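Local coordinates for protein D-ribulose-5-phosphate 3-epimerase, putative (Plasmodium falciparum, PDB 1TQX) that probably interconverts D-ribulose 5-phosphate and D-xylulose 5-phosphate as a metal-dependent 3-epimerase built on a TIM barrel, with a zinc ion bound, at residues Arg111-Pro123 and Asn137-Pro149. Residues are numbered along the deposited sequence; the frame is centred on the assembly and turned at random.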
# COMPACT_ATOMS: atom_id res chain seq x y z
N ARG A 111 7.37 -9.06 -11.47
CA ARG A 111 6.71 -8.79 -12.75
C ARG A 111 6.62 -10.08 -13.59
O ARG A 111 5.65 -10.29 -14.31
CB ARG A 111 7.44 -7.70 -13.55
CG ARG A 111 7.56 -6.34 -12.85
CD ARG A 111 6.23 -5.83 -12.26
NE ARG A 111 5.19 -5.58 -13.26
CZ ARG A 111 5.14 -4.51 -14.05
NH1 ARG A 111 6.08 -3.57 -13.99
NH2 ARG A 111 4.13 -4.37 -14.90
N ASP A 112 7.63 -10.94 -13.49
CA ASP A 112 7.61 -12.20 -14.24
C ASP A 112 6.58 -13.20 -13.70
O ASP A 112 6.38 -14.27 -14.27
CB ASP A 112 9.00 -12.86 -14.27
CG ASP A 112 9.92 -12.21 -15.28
OD1 ASP A 112 9.43 -11.42 -16.12
OD2 ASP A 112 11.14 -12.49 -15.24
N ASN A 113 5.94 -12.85 -12.58
CA ASN A 113 4.89 -13.68 -12.00
C ASN A 113 3.55 -13.04 -12.37
O ASN A 113 2.51 -13.40 -11.83
CB ASN A 113 5.02 -13.75 -10.46
CG ASN A 113 5.97 -14.84 -10.00
OD1 ASN A 113 5.56 -15.98 -9.76
ND2 ASN A 113 7.25 -14.50 -9.88
N ASN A 114 3.60 -12.10 -13.31
CA ASN A 114 2.42 -11.37 -13.78
C ASN A 114 1.72 -10.65 -12.64
O ASN A 114 0.49 -10.67 -12.53
CB ASN A 114 1.45 -12.32 -14.49
CG ASN A 114 2.05 -12.92 -15.74
OD1 ASN A 114 2.66 -12.22 -16.54
ND2 ASN A 114 1.88 -14.23 -15.92
N LEU A 115 2.52 -10.01 -11.80
CA LEU A 115 2.00 -9.26 -10.66
C LEU A 115 2.51 -7.83 -10.74
O LEU A 115 3.55 -7.58 -11.32
CB LEU A 115 2.51 -9.89 -9.35
CG LEU A 115 2.08 -11.31 -9.00
CD1 LEU A 115 2.99 -11.88 -7.91
CD2 LEU A 115 0.64 -11.30 -8.55
N TRP A 116 1.77 -6.90 -10.15
CA TRP A 116 2.22 -5.52 -10.11
C TRP A 116 3.29 -5.51 -9.02
O TRP A 116 3.24 -6.32 -8.09
CB TRP A 116 1.07 -4.59 -9.68
CG TRP A 116 0.26 -4.05 -10.82
CD1 TRP A 116 0.04 -4.64 -12.03
CD2 TRP A 116 -0.46 -2.81 -10.83
NE1 TRP A 116 -0.78 -3.85 -12.80
CE2 TRP A 116 -1.10 -2.72 -12.09
CE3 TRP A 116 -0.63 -1.77 -9.91
CZ2 TRP A 116 -1.90 -1.62 -12.44
CZ3 TRP A 116 -1.42 -0.68 -10.26
CH2 TRP A 116 -2.05 -0.62 -11.52
N CYS A 117 4.27 -4.62 -9.15
CA CYS A 117 5.33 -4.54 -8.14
C CYS A 117 5.37 -3.16 -7.50
O CYS A 117 5.41 -2.13 -8.19
CB CYS A 117 6.70 -4.85 -8.74
SG CYS A 117 8.08 -4.62 -7.56
N GLY A 118 5.35 -3.14 -6.18
CA GLY A 118 5.42 -1.89 -5.46
C GLY A 118 6.67 -1.89 -4.60
O GLY A 118 7.19 -2.95 -4.25
N ILE A 119 7.17 -0.71 -4.28
CA ILE A 119 8.33 -0.60 -3.41
C ILE A 119 8.00 0.49 -2.40
O ILE A 119 7.46 1.53 -2.76
CB ILE A 119 9.63 -0.26 -4.19
CG1 ILE A 119 10.84 -0.44 -3.27
CG2 ILE A 119 9.59 1.17 -4.73
CD1 ILE A 119 12.19 -0.37 -3.99
N SER A 120 8.30 0.23 -1.14
CA SER A 120 8.00 1.19 -0.09
C SER A 120 9.24 1.73 0.62
O SER A 120 10.27 1.06 0.69
CB SER A 120 7.06 0.55 0.94
OG SER A 120 6.67 1.48 1.94
N ILE A 121 9.11 2.96 1.12
CA ILE A 121 10.18 3.62 1.87
C ILE A 121 9.60 4.17 3.17
O ILE A 121 8.51 4.73 3.19
CB ILE A 121 10.81 4.80 1.08
CG1 ILE A 121 9.72 5.69 0.48
CG2 ILE A 121 11.78 4.28 0.03
CD1 ILE A 121 10.25 6.93 -0.22
N LYS A 122 10.35 3.99 4.26
CA LYS A 122 9.93 4.48 5.57
C LYS A 122 10.20 5.98 5.69
O LYS A 122 10.94 6.56 4.89
CB LYS A 122 10.66 3.69 6.66
CG LYS A 122 10.34 2.19 6.61
CD LYS A 122 10.76 1.44 7.87
CE LYS A 122 12.26 1.32 8.00
NZ LYS A 122 12.66 0.58 9.25
N PRO A 123 9.59 6.64 6.69
CA PRO A 123 9.76 8.08 6.90
C PRO A 123 11.18 8.64 6.79
O PRO A 123 11.39 9.66 6.13
CB PRO A 123 9.16 8.29 8.28
CG PRO A 123 8.04 7.28 8.30
CD PRO A 123 8.71 6.06 7.72
N ASN A 137 11.33 1.38 -14.94
CA ASN A 137 9.92 1.20 -15.28
C ASN A 137 9.32 -0.11 -14.76
O ASN A 137 8.20 -0.47 -15.12
CB ASN A 137 9.71 1.29 -16.79
CG ASN A 137 10.05 2.65 -17.34
OD1 ASN A 137 9.49 3.66 -16.91
ND2 ASN A 137 10.97 2.69 -18.30
N LEU A 138 10.06 -0.82 -13.92
CA LEU A 138 9.60 -2.08 -13.36
C LEU A 138 8.63 -1.90 -12.20
O LEU A 138 7.89 -2.83 -11.85
CB LEU A 138 10.79 -2.91 -12.89
CG LEU A 138 11.72 -3.48 -13.96
CD1 LEU A 138 13.02 -3.94 -13.32
CD2 LEU A 138 11.02 -4.62 -14.68
N ILE A 139 8.64 -0.72 -11.60
CA ILE A 139 7.79 -0.42 -10.45
C ILE A 139 6.45 0.21 -10.82
O ILE A 139 6.41 1.27 -11.44
CB ILE A 139 8.52 0.52 -9.46
CG1 ILE A 139 9.88 -0.07 -9.07
CG2 ILE A 139 7.66 0.73 -8.21
CD1 ILE A 139 9.82 -1.44 -8.44
N ASN A 140 5.37 -0.44 -10.42
CA ASN A 140 4.02 0.06 -10.69
C ASN A 140 3.58 1.08 -9.64
O ASN A 140 2.84 2.02 -9.95
CB ASN A 140 3.02 -1.09 -10.68
CG ASN A 140 3.25 -2.09 -11.80
OD1 ASN A 140 2.85 -1.86 -12.94
ND2 ASN A 140 3.91 -3.19 -11.47
N THR A 141 4.05 0.90 -8.41
CA THR A 141 3.65 1.77 -7.31
C THR A 141 4.75 2.01 -6.29
O THR A 141 5.54 1.11 -5.98
CB THR A 141 2.48 1.13 -6.50
OG1 THR A 141 1.42 0.74 -7.39
CG2 THR A 141 1.95 2.11 -5.45
N VAL A 142 4.81 3.23 -5.76
CA VAL A 142 5.75 3.57 -4.71
C VAL A 142 4.86 3.89 -3.51
O VAL A 142 3.98 4.74 -3.60
CB VAL A 142 6.61 4.81 -5.03
CG1 VAL A 142 7.41 5.21 -3.80
CG2 VAL A 142 7.57 4.50 -6.17
N LEU A 143 5.07 3.18 -2.41
CA LEU A 143 4.28 3.39 -1.21
C LEU A 143 5.07 4.26 -0.24
O LEU A 143 6.04 3.81 0.37
CB LEU A 143 3.97 2.03 -0.56
CG LEU A 143 2.92 1.92 0.56
CD1 LEU A 143 2.74 0.44 0.92
CD2 LEU A 143 3.36 2.70 1.79
N VAL A 144 4.67 5.52 -0.13
CA VAL A 144 5.31 6.48 0.76
C VAL A 144 4.67 6.36 2.14
O VAL A 144 3.51 6.75 2.33
CB VAL A 144 5.14 7.94 0.25
CG1 VAL A 144 5.71 8.93 1.25
CG2 VAL A 144 5.82 8.10 -1.11
N MET A 145 5.39 5.80 3.11
CA MET A 145 4.86 5.67 4.46
C MET A 145 4.73 7.07 5.04
O MET A 145 5.68 7.85 4.99
CB MET A 145 5.80 4.85 5.36
CG MET A 145 5.88 3.36 5.05
SD MET A 145 4.27 2.52 5.13
CE MET A 145 3.79 2.81 6.82
N THR A 146 3.55 7.39 5.57
CA THR A 146 3.34 8.70 6.18
C THR A 146 3.33 8.56 7.70
O THR A 146 2.93 9.47 8.43
CB THR A 146 2.04 9.36 5.68
OG1 THR A 146 0.97 8.41 5.70
CG2 THR A 146 2.23 9.87 4.25
N VAL A 147 3.78 7.39 8.16
CA VAL A 147 3.88 7.08 9.57
C VAL A 147 4.94 5.99 9.74
O VAL A 147 5.30 5.32 8.77
CB VAL A 147 2.53 6.58 10.14
CG1 VAL A 147 2.31 5.10 9.78
CG2 VAL A 147 2.51 6.77 11.63
N GLU A 148 5.46 5.83 10.96
CA GLU A 148 6.46 4.79 11.23
C GLU A 148 5.70 3.46 11.15
O GLU A 148 4.83 3.19 11.98
CB GLU A 148 7.05 5.00 12.63
CG GLU A 148 7.72 6.36 12.83
CD GLU A 148 7.80 6.80 14.28
OE1 GLU A 148 8.39 6.07 15.11
OE2 GLU A 148 7.26 7.88 14.60
N PRO A 149 6.02 2.62 10.16
CA PRO A 149 5.34 1.33 9.99
C PRO A 149 5.35 0.35 11.16
O PRO A 149 6.33 0.26 11.90
CB PRO A 149 6.00 0.76 8.74
CG PRO A 149 7.39 1.28 8.84
CD PRO A 149 7.18 2.72 9.26
O HOH W 1 8.12 7.72 3.55
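Ser120 and Leu143 sit side by side on neighbouring parallel strands of the TIM barrel, 116-121 and 141-145, which helix 131-134 joins as a beta-alpha-beta unit; their side chains lie on the same face of the sheet. With chi1 at -176°, Ser120 OG swings away from its own backbone N and over to Leu143 O, 2.9 Å away. Ile121 N reaches the same oxygen from the opposite face of the carbonyl, so two donors grip it. Leu143 CD2 lies alongside the hydroxyl, and on this inward face of the barrel the Leu143 side chain also touches His70 and Asp179, two of the zinc ligands; Ser120 and Met145 touch His70 too. On the other face of the sheet, turned to the helices, Ile119 and Val142 run side by side, pointing the same way, while Ile139 crosses Ile119 at a slant, CG2 to CG2 at 4.0 Å.

At the N-terminal end of the strands, the Asn140 amide lies stacked over one face of the Trp116 indole, the planes 10° apart, and the end of the same side chain sits over the centre of one face of the Arg111 guanidinium, the two planes 67° apart. The Arg111 chain, bent at chi2 and chi3, brings NH1 above the carbonyl plane of Leu138, 2.9 Å from Leu138 O. Asn140 N donates to Cys117 O at 2.8 Å. Toward the other end, Pro149 packs crosswise on the aliphatic part of Lys122, Pro149 CG lying 3.5 Å from Lys122 CD, and Pro123 CG rests against Val147 O. At the C-terminal ends of the strands one water donates to both Ile121 O and Met145 O, 2.8 Å from the latter.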